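Local coordinates for protein fimbrial subunit type 1 (Actinomyces oris, PDB 3UXF) that builds the shaft of the type 1 fimbriae as their major subunit, polymerising into surface fibres anchored to the bacterial cell wall, at residues A41-T46 and A131-G136. Numbering follows the deposited sequence.
Sequences AATTLT and AQTEVG. With CA (calcium ion), chain D.
Thr43 and Thr133 both tuck their hydroxyls in between the two backbone arms of CA (chi1 51° and 58°), and this turns the two oxygens to face each other across the contact. Thr133 OG1 donates to the carbonyl of Thr129, so it can only accept from Thr43 OG1, 2.7 Å away; that bond is likely but not settled, because the Thr43 proton has a competing acceptor. Threonine suits both places because each methyl can pack on apolar neighbours while its hydroxyl bonds. Thr43 CG2 meets Val135 CG2 at 4.2 Å, the side chains crossing at about a right angle, and Thr133 CG2 comes within 4.4 Å of Leu45 CB, near Ile81 and Leu159 of the facing sheet. One water joins Ala41 O to Val135 N; a second, held by Ala41 O and Thr43 OG1, is a calcium ligand. Thr133 O binds the same calcium ion at 2.4 Å. Asp130 O is another ligand, and Asp130 OD1 accepts the amide of Thr43. The start of strand 44-48 is thus tied to the loop between strands 125-128 and 136-144. Segment 41-46 reaches the metal through the bound water and Asp130, as second shell, so calcium probably stiffens this junction and would polarise the shared water toward donating to Ala41 O.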
ATOM      1  N   ALA A  41      27.205 -38.326  -5.866  1.00 16.66           N
ATOM      2  CA  ALA A  41      26.050 -38.260  -4.968  1.00 16.94           C
ATOM      3  C   ALA A  41      24.823 -37.765  -5.702  1.00 15.98           C
ATOM      4  O   ALA A  41      24.925 -36.905  -6.577  1.00 15.48           O
ATOM      5  CB  ALA A  41      26.331 -37.356  -3.775  1.00 15.42           C
ATOM      6  N   ALA A  42      23.665 -38.296  -5.312  1.00 15.96           N
ATOM      7  CA  ALA A  42      22.390 -37.694  -5.722  1.00 13.83           C
ATOM      8  C   ALA A  42      22.269 -36.362  -5.010  1.00 14.13           C
ATOM      9  O   ALA A  42      22.701 -36.219  -3.862  1.00 16.49           O
ATOM     10  CB  ALA A  42      21.206 -38.595  -5.345  1.00 16.72           C
ATOM     11  N   THR A  43      21.684 -35.390  -5.710  1.00 13.19           N
ATOM     12  CA  THR A  43      21.481 -34.061  -5.122  1.00 13.44           C
ATOM     13  C   THR A  43      20.101 -33.557  -5.455  1.00 12.93           C
ATOM     14  O   THR A  43      19.507 -33.963  -6.450  1.00 14.19           O
ATOM     15  CB  THR A  43      22.480 -33.033  -5.679  1.00 13.63           C
ATOM     16  OG1 THR A  43      22.477 -33.073  -7.105  1.00 13.75           O
ATOM     17  CG2 THR A  43      23.920 -33.265  -5.132  1.00 14.98           C
ATOM     18  N   THR A  44      19.594 -32.626  -4.636  1.00 10.99           N
ATOM     19  CA  THR A  44      18.411 -31.852  -5.027  1.00 14.38           C
ATOM     20  C   THR A  44      18.591 -30.422  -4.542  1.00 13.67           C
ATOM     21  O   THR A  44      19.357 -30.174  -3.605  1.00 12.84           O
ATOM     22  CB  THR A  44      17.069 -32.410  -4.451  1.00 14.73           C
ATOM     23  OG1 THR A  44      17.126 -32.404  -3.030  1.00 14.79           O
ATOM     24  CG2 THR A  44      16.801 -33.872  -4.928  1.00 13.78           C
ATOM     25  N   LEU A  45      17.892 -29.491  -5.200  1.00 12.39           N
ATOM     26  CA  LEU A  45      17.903 -28.089  -4.788  1.00 12.31           C
ATOM     27  C   LEU A  45      16.450 -27.644  -4.747  1.00 11.12           C
ATOM     28  O   LEU A  45      15.795 -27.715  -5.764  1.00 14.40           O
ATOM     29  CB  LEU A  45      18.671 -27.242  -5.798  1.00 12.56           C
ATOM     30  CG  LEU A  45      18.541 -25.737  -5.532  1.00 12.48           C
ATOM     31  CD1 LEU A  45      19.067 -25.359  -4.150  1.00 15.81           C
ATOM     32  CD2 LEU A  45      19.251 -24.946  -6.658  1.00 17.08           C
ATOM     33  N   THR A  46      15.968 -27.175  -3.601  1.00 12.75           N
ATOM     34  CA  THR A  46      14.561 -26.779  -3.469  1.00 13.67           C
ATOM     35  C   THR A  46      14.543 -25.304  -3.114  1.00 12.99           C
ATOM     36  O   THR A  46      15.055 -24.908  -2.069  1.00 13.69           O
ATOM     37  CB  THR A  46      13.878 -27.584  -2.373  1.00 13.47           C
ATOM     38  OG1 THR A  46      13.922 -28.972  -2.735  1.00 15.65           O
ATOM     39  CG2 THR A  46      12.386 -27.189  -2.260  1.00 14.80           C
ATOM     40  N   ALA A 131      17.978 -35.453 -11.403  1.00 14.11           N
ATOM     41  CA  ALA A 131      18.243 -35.399 -12.847  1.00 14.88           C
ATOM     42  C   ALA A 131      18.739 -34.032 -13.296  1.00 15.33           C
ATOM     43  O   ALA A 131      19.463 -33.921 -14.294  1.00 16.90           O
ATOM     44  CB  ALA A 131      16.986 -35.820 -13.689  1.00 16.28           C
ATOM     45  N   GLN A 132      18.292 -32.987 -12.580  1.00 13.27           N
ATOM     46  CA  GLN A 132      18.632 -31.623 -12.960  1.00 14.49           C
ATOM     47  C   GLN A 132      19.853 -31.044 -12.280  1.00 14.88           C
ATOM     48  O   GLN A 132      20.290 -29.953 -12.632  1.00 15.37           O
ATOM     49  CB  GLN A 132      17.453 -30.720 -12.642  1.00 13.11           C
ATOM     50  CG  GLN A 132      16.239 -30.968 -13.493  1.00 15.48           C
ATOM     51  CD  GLN A 132      15.077 -30.112 -13.008  1.00 16.76           C
ATOM     52  OE1 GLN A 132      14.648 -30.248 -11.863  1.00 17.55           O
ATOM     53  NE2 GLN A 132      14.561 -29.237 -13.887  1.00 20.70           N
ATOM     54  N   THR A 133      20.416 -31.758 -11.316  1.00 13.54           N
ATOM     55  CA  THR A 133      21.497 -31.175 -10.537  1.00 13.05           C
ATOM     56  C   THR A 133      22.592 -32.195 -10.312  1.00 13.65           C
ATOM     57  O   THR A 133      22.337 -33.409 -10.287  1.00 13.71           O
ATOM     58  CB  THR A 133      21.030 -30.686  -9.134  1.00 14.14           C
ATOM     59  OG1 THR A 133      20.454 -31.765  -8.373  1.00 13.51           O
ATOM     60  CG2 THR A 133      20.028 -29.556  -9.249  1.00 14.18           C
ATOM     61  N   GLU A 134      23.807 -31.699 -10.150  1.00 14.63           N
ATOM     62  CA  GLU A 134      24.915 -32.569  -9.783  1.00 15.32           C
ATOM     63  C   GLU A 134      25.745 -31.837  -8.735  1.00 13.68           C
ATOM     64  O   GLU A 134      25.479 -30.668  -8.435  1.00 14.21           O
ATOM     65  CB  GLU A 134      25.758 -32.922 -11.012  1.00 17.11           C
ATOM     66  CG  GLU A 134      26.364 -31.736 -11.698  1.00 21.29           C
ATOM     67  CD  GLU A 134      27.018 -32.092 -13.036  1.00 27.84           C
ATOM     68  OE1 GLU A 134      28.159 -32.599 -13.021  1.00 30.73           O
ATOM     69  OE2 GLU A 134      26.393 -31.841 -14.090  1.00 32.47           O
ATOM     70  N   VAL A 135      26.704 -32.544  -8.144  1.00 11.59           N
ATOM     71  CA  VAL A 135      27.640 -31.896  -7.221  1.00 12.10           C
ATOM     72  C   VAL A 135      28.306 -30.722  -7.906  1.00 12.12           C
ATOM     73  O   VAL A 135      28.923 -30.845  -8.991  1.00 14.15           O
ATOM     74  CB  VAL A 135      28.692 -32.902  -6.708  1.00 13.01           C
ATOM     75  CG1 VAL A 135      29.813 -32.200  -5.977  1.00 11.97           C
ATOM     76  CG2 VAL A 135      28.002 -33.896  -5.763  1.00 14.89           C
ATOM     77  N   GLY A 136      28.192 -29.555  -7.286  1.00 11.77           N
ATOM     78  CA  GLY A 136      28.784 -28.355  -7.841  1.00 12.79           C
ATOM     79  C   GLY A 136      28.115 -27.089  -7.348  1.00 12.50           C
ATOM     80  O   GLY A 136      27.238 -27.134  -6.493  1.00 12.69           O
TER
HETATM   81 CA    CA D   3      22.373 -35.771 -10.355  1.00 14.39          CA
HETATM   82  O   HOH W   1      26.759 -35.703  -8.371  1.00 17.74           O
HETATM   83  O   HOH W   2      23.568 -35.241  -8.258  1.00 14.69           O
HETATM   84  O   HOH W   3      24.640 -36.674 -10.414  1.00 21.96           O
HETATM   85  O   HOH W   4      21.781 -37.866 -11.400  1.00 23.72           O
HETATM   86  O   HOH W   5      23.030 -35.244 -12.568  1.00 17.94           O